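Local coordinates for beta sliding clamp (Bartonella birtlesii LL-WM9, PDB 6PTR), which probably forms a ring-shaped head-to-tail homodimer around DNA that tethers DNA polymerases and other proteins to it and so gives them processivity, at residues C[16-21]-C[80-85]; C[20-25]-C[39-44]; C[340-345]-C[349-354]; C[363-366]-C[372-375]. All coordinates share one frame; numbering follows the deposited sequence.

Contact 1. Residues C[16-21]-C[80-85]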
loop_
_atom_site.group_PDB
_atom_site.type_symbol
_atom_site.label_atom_id
_atom_site.label_comp_id
_atom_site.label_asym_id
_atom_site.label_seq_id
_atom_site.Cartn_x
_atom_site.Cartn_y
_atom_site.Cartn_z
ATOM N N SER C 16 -19.508 -16.786 -1.155
ATOM C CA SER C 16 -19.508 -15.378 -1.541
ATOM C C SER C 16 -20.432 -14.559 -0.652
ATOM O O SER C 16 -20.076 -13.455 -0.229
ATOM C CB SER C 16 -19.895 -15.233 -3.007
ATOM O OG SER C 16 -18.811 -15.617 -3.828
ATOM N N GLN C 17 -21.609 -15.095 -0.342
ATOM C CA GLN C 17 -22.507 -14.421 0.588
ATOM C C GLN C 17 -21.869 -14.264 1.964
ATOM O O GLN C 17 -21.916 -13.181 2.568
ATOM C CB GLN C 17 -23.822 -15.196 0.685
ATOM C CG GLN C 17 -24.685 -14.757 1.847
ATOM C CD GLN C 17 -25.219 -13.362 1.645
ATOM O OE1 GLN C 17 -25.972 -13.109 0.703
ATOM N NE2 GLN C 17 -24.820 -12.439 2.515
ATOM N N PHE C 18 -21.278 -15.342 2.488
ATOM C CA PHE C 18 -20.658 -15.295 3.807
ATOM C C PHE C 18 -19.500 -14.304 3.844
ATOM O O PHE C 18 -19.323 -13.573 4.829
ATOM C CB PHE C 18 -20.160 -16.685 4.203
ATOM C CG PHE C 18 -19.687 -16.773 5.632
ATOM C CD1 PHE C 18 -20.600 -16.723 6.670
ATOM C CD2 PHE C 18 -18.350 -16.932 5.935
ATOM C CE1 PHE C 18 -20.185 -16.791 7.990
ATOM C CE2 PHE C 18 -17.933 -17.005 7.265
ATOM C CZ PHE C 18 -18.869 -16.929 8.290
ATOM N N PHE C 19 -18.699 -14.283 2.780
ATOM C CA PHE C 19 -17.560 -13.370 2.693
ATOM C C PHE C 19 -18.022 -11.920 2.706
ATOM O O PHE C 19 -17.442 -11.076 3.401
ATOM C CB PHE C 19 -16.787 -13.676 1.417
ATOM C CG PHE C 19 -15.491 -12.922 1.288
ATOM C CD1 PHE C 19 -14.511 -13.035 2.263
ATOM C CD2 PHE C 19 -15.257 -12.123 0.190
ATOM C CE1 PHE C 19 -13.301 -12.349 2.137
ATOM C CE2 PHE C 19 -14.056 -11.432 0.056
ATOM C CZ PHE C 19 -13.082 -11.549 1.038
ATOM N N LYS C 20 -19.070 -11.616 1.932
ATOM C CA LYS C 20 -19.603 -10.260 1.899
ATOM C C LYS C 20 -20.095 -9.829 3.272
ATOM O O LYS C 20 -19.787 -8.723 3.729
ATOM C CB LYS C 20 -20.733 -10.155 0.875
ATOM C CG LYS C 20 -21.228 -8.722 0.704
ATOM C CD LYS C 20 -22.201 -8.578 -0.457
ATOM C CE LYS C 20 -22.544 -7.112 -0.715
ATOM N NZ LYS C 20 -21.422 -6.357 -1.347
ATOM N N SER C 21 -20.853 -10.696 3.952
ATOM C CA SER C 21 -21.388 -10.335 5.260
ATOM C C SER C 21 -20.273 -10.204 6.287
ATOM O O SER C 21 -20.228 -9.227 7.050
ATOM C CB SER C 21 -22.429 -11.366 5.715
ATOM O OG SER C 21 -23.510 -11.447 4.787
ATOM N N TYR C 80 -10.396 -11.672 12.123
ATOM C CA TYR C 80 -9.497 -11.445 10.997
ATOM C C TYR C 80 -9.019 -12.768 10.409
ATOM O O TYR C 80 -8.892 -12.896 9.186
ATOM C CB TYR C 80 -8.331 -10.563 11.418
ATOM C CG TYR C 80 -8.775 -9.111 11.500
ATOM C CD1 TYR C 80 -8.874 -8.329 10.355
ATOM C CD2 TYR C 80 -9.115 -8.534 12.716
ATOM C CE1 TYR C 80 -9.294 -7.012 10.421
ATOM C CE2 TYR C 80 -9.521 -7.216 12.793
ATOM C CZ TYR C 80 -9.619 -6.464 11.640
ATOM O OH TYR C 80 -10.043 -5.153 11.715
ATOM N N LEU C 81 -8.776 -13.765 11.263
ATOM C CA LEU C 81 -8.407 -15.095 10.772
ATOM C C LEU C 81 -9.527 -15.701 9.941
ATOM O O LEU C 81 -9.288 -16.251 8.858
ATOM C CB LEU C 81 -8.078 -16.024 11.940
ATOM C CG LEU C 81 -7.784 -17.484 11.570
ATOM C CD1 LEU C 81 -6.622 -17.568 10.549
ATOM C CD2 LEU C 81 -7.446 -18.288 12.826
ATOM N N LEU C 82 -10.762 -15.640 10.444
ATOM C CA LEU C 82 -11.868 -16.191 9.670
ATOM C C LEU C 82 -11.996 -15.478 8.336
ATOM O O LEU C 82 -12.182 -16.123 7.302
ATOM C CB LEU C 82 -13.168 -16.081 10.447
ATOM C CG LEU C 82 -14.398 -16.637 9.742
ATOM C CD1 LEU C 82 -14.245 -18.140 9.439
ATOM C CD2 LEU C 82 -15.622 -16.381 10.604
ATOM N N TYR C 83 -11.888 -14.143 8.338
ATOM C CA TYR C 83 -11.957 -13.392 7.083
ATOM C C TYR C 83 -10.854 -13.819 6.118
ATOM O O TYR C 83 -11.105 -14.041 4.926
ATOM C CB TYR C 83 -11.863 -11.883 7.353
ATOM C CG TYR C 83 -12.139 -11.055 6.115
ATOM C CD1 TYR C 83 -13.432 -10.917 5.644
ATOM C CD2 TYR C 83 -11.107 -10.437 5.411
ATOM C CE1 TYR C 83 -13.709 -10.171 4.511
ATOM C CE2 TYR C 83 -11.371 -9.677 4.265
ATOM C CZ TYR C 83 -12.685 -9.551 3.828
ATOM O OH TYR C 83 -12.989 -8.818 2.693
ATOM N N ASP C 84 -9.615 -13.926 6.611
ATOM C CA ASP C 84 -8.517 -14.302 5.726
ATOM C C ASP C 84 -8.721 -15.702 5.160
ATOM O O ASP C 84 -8.367 -15.962 4.001
ATOM C CB ASP C 84 -7.184 -14.199 6.466
ATOM C CG ASP C 84 -6.792 -12.759 6.775
ATOM O OD1 ASP C 84 -7.268 -11.837 6.080
ATOM O OD2 ASP C 84 -6.000 -12.548 7.715
ATOM N N ILE C 85 -9.293 -16.616 5.947
ATOM C CA ILE C 85 -9.564 -17.961 5.445
ATOM C C ILE C 85 -10.614 -17.917 4.337
ATOM O O ILE C 85 -10.396 -18.422 3.227
ATOM C CB ILE C 85 -9.998 -18.889 6.597
ATOM C CG1 ILE C 85 -8.801 -19.213 7.493
ATOM C CG2 ILE C 85 -10.682 -20.156 6.053
ATOM C CD1 ILE C 85 -9.226 -19.829 8.833
HETATM O O HOH W 1 -15.996 -8.963 1.908
#
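Phe-18 is the first residue of 16-21 to touch segment 80-85, and it does so with the far rim of its ring. Its CZ lies 4.0 Å from CD2 of Leu-82, and the methyl arrives at the ring's edge, near its plane, rather than over a face. The two side chains run at about a right angle to each other, making a small, purely apolar contact between two buried residues.

One residue on, Phe-19 makes the larger contact. With CG anti to the backbone N (chi1 -173°), its ring swings across to Tyr-83, whose first torsion has the same setting. The planes are only 17° from parallel, with centroids 4.7 Å apart, but the rings are offset so strongly that little more than the CE1 corner of Phe-19 lies over the tyrosine. Phe-19 CE1 sits over one face, toward the rim, a tight 3.2 Å from CE1 of Tyr-83. Tyr-83 OH approaches the Phe-19 ring obliquely, 3.2 Å from CZ.

A water ties the same pair together. It donates to the carbonyl O of Phe-19 (3.0 Å) and hydrogen-bonds Tyr-83 OH (3.1 Å), lying in the plane of the tyrosine ring and above one face of the phenylalanine, toward its rim.

Around this pair, His-26 stacks on Tyr-83 and Arg-15 makes a cation-pi contact with Phe-19. Phe-18 also packs on Phe-65 of strand 59-69. Leu-81 and Ile-85 lean on strand 114-119 and on Thr-287 of the second subunit, placing helix 79-88 at the contact with that subunit.

Contact 2. Residues C[20-25]-C[39-44]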
loop_
_atom_site.group_PDB
_atom_site.type_symbol
_atom_site.label_atom_id
_atom_site.label_comp_id
_atom_site.label_asym_id
_atom_site.label_seq_id
_atom_site.Cartn_x
_atom_site.Cartn_y
_atom_site.Cartn_z
ATOM N N LYS C 20 -19.070 -11.616 1.932
ATOM C CA LYS C 20 -19.603 -10.260 1.899
ATOM C C LYS C 20 -20.095 -9.829 3.272
ATOM O O LYS C 20 -19.787 -8.723 3.729
ATOM C CB LYS C 20 -20.733 -10.155 0.875
ATOM C CG LYS C 20 -21.228 -8.722 0.704
ATOM C CD LYS C 20 -22.201 -8.578 -0.457
ATOM C CE LYS C 20 -22.544 -7.112 -0.715
ATOM N NZ LYS C 20 -21.422 -6.357 -1.347
ATOM N N SER C 21 -20.853 -10.696 3.952
ATOM C CA SER C 21 -21.388 -10.335 5.260
ATOM C C SER C 21 -20.273 -10.204 6.287
ATOM O O SER C 21 -20.228 -9.227 7.050
ATOM C CB SER C 21 -22.429 -11.366 5.715
ATOM O OG SER C 21 -23.510 -11.447 4.787
ATOM N N LEU C 22 -19.343 -11.165 6.304
ATOM C CA LEU C 22 -18.198 -11.085 7.201
ATOM C C LEU C 22 -17.392 -9.818 6.951
ATOM O O LEU C 22 -16.885 -9.206 7.894
ATOM C CB LEU C 22 -17.305 -12.316 7.028
ATOM C CG LEU C 22 -16.198 -12.565 8.045
ATOM C CD1 LEU C 22 -16.747 -12.599 9.470
ATOM C CD2 LEU C 22 -15.483 -13.867 7.703
ATOM N N GLY C 23 -17.247 -9.418 5.685
ATOM C CA GLY C 23 -16.511 -8.207 5.392
ATOM C C GLY C 23 -17.142 -6.987 6.025
ATOM O O GLY C 23 -16.439 -6.052 6.419
ATOM N N ARG C 24 -18.468 -6.997 6.164
ATOM C CA ARG C 24 -19.159 -5.856 6.745
ATOM C C ARG C 24 -18.968 -5.765 8.252
ATOM O O ARG C 24 -19.083 -4.669 8.810
ATOM C CB ARG C 24 -20.645 -5.915 6.393
ATOM C CG ARG C 24 -20.925 -5.538 4.924
ATOM C CD ARG C 24 -22.391 -5.733 4.530
ATOM N NE ARG C 24 -22.720 -5.210 3.209
ATOM C CZ ARG C 24 -23.928 -5.282 2.661
ATOM N NH1 ARG C 24 -24.921 -5.872 3.315
ATOM N NH2 ARG C 24 -24.148 -4.764 1.460
ATOM N N VAL C 25 -18.689 -6.878 8.940
ATOM C CA VAL C 25 -18.675 -6.814 10.402
ATOM C C VAL C 25 -17.256 -6.834 10.957
ATOM O O VAL C 25 -16.968 -6.183 11.969
ATOM C CB VAL C 25 -19.510 -7.950 11.027
ATOM C CG1 VAL C 25 -20.905 -7.953 10.433
ATOM C CG2 VAL C 25 -18.845 -9.270 10.819
ATOM N N SER C 39 -11.639 -9.863 19.902
ATOM C CA SER C 39 -11.070 -10.143 18.592
ATOM C C SER C 39 -11.935 -11.087 17.767
ATOM O O SER C 39 -11.612 -11.354 16.609
ATOM C CB SER C 39 -9.658 -10.713 18.746
ATOM O OG SER C 39 -8.800 -9.717 19.267
ATOM N N ASN C 40 -13.041 -11.553 18.313
ATOM C CA ASN C 40 -13.844 -12.575 17.664
ATOM C C ASN C 40 -15.112 -11.993 17.059
ATOM O O ASN C 40 -15.619 -10.957 17.502
ATOM C CB ASN C 40 -14.201 -13.672 18.664
ATOM C CG ASN C 40 -13.026 -14.587 18.943
ATOM O OD1 ASN C 40 -11.870 -14.250 18.648
ATOM N ND2 ASN C 40 -13.309 -15.750 19.506
ATOM N N VAL C 41 -15.623 -12.672 16.023
ATOM C CA VAL C 41 -16.963 -12.407 15.509
ATOM C C VAL C 41 -17.896 -13.473 16.064
ATOM O O VAL C 41 -17.550 -14.662 16.113
ATOM C CB VAL C 41 -17.000 -12.387 13.969
ATOM C CG1 VAL C 41 -16.416 -13.667 13.397
ATOM C CG2 VAL C 41 -18.453 -12.231 13.478
ATOM N N LEU C 42 -19.064 -13.043 16.531
ATOM C CA LEU C 42 -20.097 -13.971 16.972
ATOM C C LEU C 42 -20.884 -14.442 15.763
ATOM O O LEU C 42 -21.332 -13.627 14.955
ATOM C CB LEU C 42 -21.042 -13.307 17.973
ATOM C CG LEU C 42 -22.327 -14.094 18.307
ATOM C CD1 LEU C 42 -21.988 -15.427 19.000
ATOM C CD2 LEU C 42 -23.239 -13.260 19.156
ATOM N N ILE C 43 -21.048 -15.758 15.642
ATOM C CA ILE C 43 -21.867 -16.365 14.597
ATOM C C ILE C 43 -23.045 -16.995 15.298
ATOM O O ILE C 43 -22.849 -17.850 16.166
ATOM C CB ILE C 43 -21.098 -17.435 13.804
ATOM C CG1 ILE C 43 -19.804 -16.873 13.229
ATOM C CG2 ILE C 43 -22.000 -18.008 12.673
ATOM C CD1 ILE C 43 -19.009 -17.914 12.463
ATOM N N ASP C 44 -24.269 -16.588 14.943
ATOM C CA ASP C 44 -25.460 -17.070 15.644
ATOM C C ASP C 44 -26.451 -17.547 14.600
ATOM O O ASP C 44 -26.969 -16.738 13.825
ATOM C CB ASP C 44 -26.072 -15.968 16.520
ATOM C CG ASP C 44 -26.838 -16.517 17.709
ATOM O OD1 ASP C 44 -27.411 -17.621 17.602
ATOM O OD2 ASP C 44 -26.889 -15.838 18.756
#
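No ring or other flat group takes part where Leu-22 and Val-25 meet Val-41; methyl groups alone make the contact. Val-41 is common to both touches, one branch for each helix residue. CG1 lies 4.1 Å from CD1 of Leu-22, while CG2 lies 4.0 Å from CG2 of Val-25.

The leucine reaches the strand through its first torsion: CG stands anti to the backbone N (chi1 -169°), which carries the branched end over toward the sheet. Val-25 needs no such reach, since its CB already points at the strand, and its side chain meets that of Val-41 at about a right angle. No hydrogen bond crosses between the segments, and all three residues are buried.

Val-41 also packs on Ala-79 and Leu-82 of helix 79-88, and Val-25 on Leu-52 of strand 49-55, so the methyl groups belong to a wider apolar layer between helices and sheet. This is the fold of the ring-shaped DNA polymerase processivity factors, in which each domain packs a pair of helices against its antiparallel sheets, the helices lining the central hole and the sheets forming the outer wall.

Contact 3. Residues C[340-345]-C[349-354]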
loop_
_atom_site.group_PDB
_atom_site.type_symbol
_atom_site.label_atom_id
_atom_site.label_comp_id
_atom_site.label_asym_id
_atom_site.label_seq_id
_atom_site.Cartn_x
_atom_site.Cartn_y
_atom_site.Cartn_z
ATOM N N LEU C 340 -6.532 21.757 -0.219
ATOM C CA LEU C 340 -6.838 20.666 -1.142
ATOM C C LEU C 340 -7.993 19.815 -0.625
ATOM O O LEU C 340 -8.842 19.377 -1.410
ATOM C CB LEU C 340 -5.592 19.817 -1.368
ATOM C CG LEU C 340 -4.508 20.600 -2.123
ATOM C CD1 LEU C 340 -3.240 19.783 -2.213
ATOM C CD2 LEU C 340 -5.012 20.961 -3.512
ATOM N N ASP C 341 -8.055 19.597 0.693
ATOM C CA ASP C 341 -9.187 18.863 1.257
ATOM C C ASP C 341 -10.506 19.525 0.877
ATOM O O ASP C 341 -11.436 18.857 0.406
ATOM C CB ASP C 341 -9.070 18.767 2.784
ATOM C CG ASP C 341 -7.934 17.874 3.244
ATOM O OD1 ASP C 341 -7.464 17.006 2.466
ATOM O OD2 ASP C 341 -7.530 18.029 4.416
ATOM N N ILE C 342 -10.602 20.845 1.058
ATOM C CA ILE C 342 -11.869 21.516 0.799
ATOM C C ILE C 342 -12.135 21.611 -0.699
ATOM O O ILE C 342 -13.269 21.407 -1.153
ATOM C CB ILE C 342 -11.875 22.888 1.488
ATOM C CG1 ILE C 342 -11.873 22.679 3.001
ATOM C CG2 ILE C 342 -13.089 23.697 1.048
ATOM C CD1 ILE C 342 -11.497 23.959 3.783
ATOM N N ALA C 343 -11.099 21.896 -1.497
ATOM C CA ALA C 343 -11.293 21.874 -2.947
ATOM C C ALA C 343 -11.833 20.524 -3.405
ATOM O O ALA C 343 -12.699 20.454 -4.292
ATOM C CB ALA C 343 -9.979 22.204 -3.659
ATOM N N GLY C 344 -11.340 19.440 -2.800
ATOM C CA GLY C 344 -11.848 18.107 -3.103
ATOM C C GLY C 344 -13.295 17.876 -2.733
ATOM O O GLY C 344 -13.917 16.957 -3.271
ATOM N N GLN C 345 -13.858 18.680 -1.823
ATOM C CA GLN C 345 -15.266 18.524 -1.459
ATOM C C GLN C 345 -16.215 19.064 -2.513
ATOM O O GLN C 345 -17.376 18.646 -2.566
ATOM C CB GLN C 345 -15.563 19.242 -0.142
ATOM C CG GLN C 345 -14.859 18.620 1.028
ATOM C CD GLN C 345 -15.446 17.285 1.357
ATOM O OE1 GLN C 345 -14.832 16.249 1.129
ATOM N NE2 GLN C 345 -16.666 17.297 1.891
ATOM N N ASP C 349 -16.939 23.771 -11.334
ATOM C CA ASP C 349 -15.725 24.345 -11.892
ATOM C C ASP C 349 -15.234 25.536 -11.088
ATOM O O ASP C 349 -14.049 25.853 -11.158
ATOM C CB ASP C 349 -15.933 24.787 -13.332
ATOM C CG ASP C 349 -16.345 23.644 -14.246
ATOM O OD1 ASP C 349 -16.065 22.472 -13.910
ATOM O OD2 ASP C 349 -16.938 23.927 -15.307
ATOM N N GLU C 350 -16.102 26.188 -10.318
ATOM C CA GLU C 350 -15.774 27.462 -9.693
ATOM C C GLU C 350 -15.689 27.297 -8.181
ATOM O O GLU C 350 -16.651 26.849 -7.547
ATOM C CB GLU C 350 -16.820 28.512 -10.069
ATOM C CG GLU C 350 -17.124 28.444 -11.554
ATOM C CD GLU C 350 -18.257 29.329 -12.008
ATOM O OE1 GLU C 350 -18.205 29.783 -13.171
ATOM O OE2 GLU C 350 -19.203 29.549 -11.223
ATOM N N MET C 351 -14.567 27.705 -7.606
ATOM C CA MET C 351 -14.369 27.687 -6.164
ATOM C C MET C 351 -14.379 29.124 -5.658
ATOM O O MET C 351 -13.627 29.962 -6.161
ATOM C CB MET C 351 -13.052 27.006 -5.817
ATOM C CG MET C 351 -12.778 26.904 -4.345
ATOM S SD MET C 351 -11.356 25.817 -4.119
ATOM C CE MET C 351 -11.331 25.649 -2.337
ATOM N N VAL C 352 -15.222 29.413 -4.674
ATOM C CA VAL C 352 -15.401 30.775 -4.171
ATOM C C VAL C 352 -14.895 30.855 -2.736
ATOM O O VAL C 352 -15.269 30.037 -1.890
ATOM C CB VAL C 352 -16.872 31.217 -4.253
ATOM C CG1 VAL C 352 -17.024 32.616 -3.651
ATOM C CG2 VAL C 352 -17.335 31.208 -5.682
ATOM N N PHE C 353 -14.018 31.825 -2.465
ATOM C CA PHE C 353 -13.612 32.166 -1.104
ATOM C C PHE C 353 -14.233 33.503 -0.729
ATOM O O PHE C 353 -14.093 34.474 -1.475
ATOM C CB PHE C 353 -12.101 32.336 -0.970
ATOM C CG PHE C 353 -11.298 31.133 -1.332
ATOM C CD1 PHE C 353 -11.150 30.739 -2.655
ATOM C CD2 PHE C 353 -10.633 30.432 -0.345
ATOM C CE1 PHE C 353 -10.369 29.629 -2.977
ATOM C CE2 PHE C 353 -9.853 29.330 -0.656
ATOM C CZ PHE C 353 -9.720 28.937 -1.977
ATOM N N MET C 354 -14.875 33.563 0.433
ATOM C CA MET C 354 -15.299 34.824 1.027
ATOM C C MET C 354 -14.299 35.154 2.126
ATOM O O MET C 354 -14.141 34.391 3.084
ATOM C CB MET C 354 -16.730 34.745 1.563
ATOM C CG MET C 354 -17.701 34.333 0.510
ATOM S SD MET C 354 -17.778 35.483 -0.877
ATOM C CE MET C 354 -18.218 37.016 -0.069
#
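Met-351 reaches Ala-343 across a helix-loop-strand connection: helix 336-345 is followed by a short loop and strand 350-355, which packs against it. The chain order here is strand 330-335, helix 336-345, then strands 350-355, 362-366 and 372-376, all within the C-terminal domain.

The methionine does the reaching. Its CB points toward the helix, CG is anti to the backbone N (chi1 -178°), and the chain stays extended beyond CG, which takes the thioether straight to the helix surface. There SD lies 3.9 Å from CB of Ala-343, and the terminal methyl CE settles 3.8 Å from CA of the same alanine. The small alanine side chain thus lets sulfur and methyl come right down to the helix backbone, with CE 3.9 Å from the Ala-343 N. Ile-342 adds a looser touch, its CG2 4.3 Å from CE of Met-351. The contact is wholly apolar and buried, with no hydrogen bond between the segments.

Leu-346, in the loop, packs on Met-351 as well. Ala-343 touches Ser-279 of helix 275-285, the partner helix, and its carbonyl oxygen accepts a hydrogen bond from Arg-275. The strand itself is paired through its backbone with 269-274 on one flank and 362-366 on the other.

Contact 4. Residues C[363-366]-C[372-375]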
loop_
_atom_site.group_PDB
_atom_site.type_symbol
_atom_site.label_atom_id
_atom_site.label_comp_id
_atom_site.label_asym_id
_atom_site.label_seq_id
_atom_site.Cartn_x
_atom_site.Cartn_y
_atom_site.Cartn_z
ATOM N N LEU C 363 -14.650 31.695 4.365
ATOM C CA LEU C 363 -15.839 30.906 4.063
ATOM C C LEU C 363 -15.713 30.408 2.631
ATOM O O LEU C 363 -15.524 31.214 1.711
ATOM C CB LEU C 363 -17.089 31.762 4.232
ATOM C CG LEU C 363 -18.504 31.233 3.942
ATOM C CD1 LEU C 363 -18.897 30.186 4.915
ATOM C CD2 LEU C 363 -19.515 32.388 4.013
ATOM N N ILE C 364 -15.828 29.089 2.439
ATOM C CA ILE C 364 -15.552 28.459 1.147
ATOM C C ILE C 364 -16.742 27.611 0.721
ATOM O O ILE C 364 -17.386 26.954 1.550
ATOM C CB ILE C 364 -14.276 27.598 1.187
ATOM C CG1 ILE C 364 -13.060 28.432 1.583
ATOM C CG2 ILE C 364 -14.046 26.905 -0.156
ATOM C CD1 ILE C 364 -11.867 27.608 1.945
ATOM N N ARG C 365 -17.020 27.610 -0.583
ATOM C CA ARG C 365 -18.118 26.811 -1.111
ATOM C C ARG C 365 -18.007 26.702 -2.623
ATOM O O ARG C 365 -17.284 27.467 -3.283
ATOM C CB ARG C 365 -19.475 27.400 -0.725
ATOM C CG ARG C 365 -19.590 28.864 -1.019
ATOM C CD ARG C 365 -21.032 29.247 -1.158
ATOM N NE ARG C 365 -21.746 29.180 0.109
ATOM C CZ ARG C 365 -21.856 30.201 0.953
ATOM N NH1 ARG C 365 -21.288 31.364 0.662
ATOM N NH2 ARG C 365 -22.539 30.059 2.083
ATOM N N ASP C 366 -18.681 25.683 -3.151
ATOM C CA ASP C 366 -19.047 25.667 -4.559
ATOM C C ASP C 366 -19.874 26.901 -4.857
ATOM O O ASP C 366 -20.850 27.182 -4.155
ATOM C CB ASP C 366 -19.879 24.423 -4.887
ATOM C CG ASP C 366 -19.051 23.289 -5.428
ATOM O OD1 ASP C 366 -18.070 23.559 -6.159
ATOM O OD2 ASP C 366 -19.387 22.129 -5.119
ATOM N N VAL C 372 -24.368 23.469 1.802
ATOM C CA VAL C 372 -23.078 23.056 2.359
ATOM C C VAL C 372 -22.148 24.259 2.397
ATOM O O VAL C 372 -22.027 24.979 1.403
ATOM C CB VAL C 372 -22.444 21.939 1.500
ATOM C CG1 VAL C 372 -21.138 21.453 2.107
ATOM C CG2 VAL C 372 -23.414 20.781 1.309
ATOM N N LEU C 373 -21.432 24.445 3.506
ATOM C CA LEU C 373 -20.384 25.455 3.511
ATOM C C LEU C 373 -19.186 24.918 4.271
ATOM O O LEU C 373 -19.307 24.035 5.126
ATOM C CB LEU C 373 -20.851 26.779 4.124
ATOM C CG LEU C 373 -21.362 26.813 5.568
ATOM C CD1 LEU C 373 -20.207 26.995 6.574
ATOM C CD2 LEU C 373 -22.430 27.907 5.748
ATOM N N TYR C 374 -18.029 25.485 3.969
ATOM C CA TYR C 374 -16.814 25.142 4.672
ATOM C C TYR C 374 -16.188 26.415 5.219
ATOM O O TYR C 374 -16.327 27.501 4.643
ATOM C CB TYR C 374 -15.832 24.413 3.753
ATOM C CG TYR C 374 -16.475 23.209 3.153
ATOM C CD1 TYR C 374 -16.612 22.044 3.908
ATOM C CD2 TYR C 374 -17.013 23.244 1.868
ATOM C CE1 TYR C 374 -17.231 20.936 3.394
ATOM C CE2 TYR C 374 -17.646 22.119 1.331
ATOM C CZ TYR C 374 -17.753 20.974 2.111
ATOM O OH TYR C 374 -18.374 19.871 1.598
ATOM N N VAL C 375 -15.515 26.279 6.349
ATOM C CA VAL C 375 -14.759 27.377 6.932
ATOM C C VAL C 375 -13.316 26.922 7.115
ATOM O O VAL C 375 -13.053 25.789 7.535
ATOM C CB VAL C 375 -15.377 27.825 8.271
ATOM C CG1 VAL C 375 -14.631 29.044 8.822
ATOM C CG2 VAL C 375 -16.844 28.131 8.118
HETATM O O HOH W 2 -23.329 26.971 0.292
#
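Arg-365 reaches toward its partner strand, and its side chain can be followed outward from CB, which lies 4.1 Å from the carbonyl O of Val-372. CG takes the crowded position between backbone N and carbonyl carbon (chi1 50°), and a bend at chi3 (69°) turns the guanidinium toward Leu-373. NE donates to a water lying in the guanidinium plane, at its edge (2.7 Å); that water is placed to donate in turn to Val-372 O at 2.6 Å, though with other acceptors within reach. At the tip, NH2 makes a loose approach, 4.2 Å from CB of Leu-373.

The backbones are pinned at Ile-364 and Tyr-374, an antiparallel hydrogen-bonded pair. Ile-364 N gives a nearly straight bond to Tyr-374 O (2.8 Å, 170° at the hydrogen), and Tyr-374 N returns one of 2.9 Å to Ile-364 O. Leu-363 leans diagonally, its CD1 3.8 Å from CD1 of Leu-373, while its own non-hydrogen-bonded partner is Val-375.

Tyr-374 turns to the helix-covered face, where its OH is hydrogen-bonded by Gln-345 and its side chain packs on Cys-151 of helix 142-152. On the other face Val-375 touches an apolar side chain of griselimycin, the peptide antibiotic bound in this crystal, and contributes to its site. The hairpin lies within an eight-stranded antiparallel sheet, with strand 350-355 alongside 362-366 and strand 189-196 alongside 372-376.

Contacts 1 and 2, in the N-terminal domain, sit across the chain's centre from 3 and 4, in the C-terminal domain, about 40 Å apart centre to centre. Contacts 1 and 2 share helix 15-26, which offers aromatic rings to its partner helix and methyl groups to the sheet. Contacts 3 and 4 meet through neighbouring strands of one sheet, and the helix of contact 3 reaches contact 4 as well. Contacts 2 and 3 are comparable helix-on-strand packings, buried and apolar. Contact 1 is only partly buried, with a bridging water. Contact 4 is largely buried yet the one joined by direct hydrogen bonds, through the backbone of a strand pair, with arginine and water at its margin.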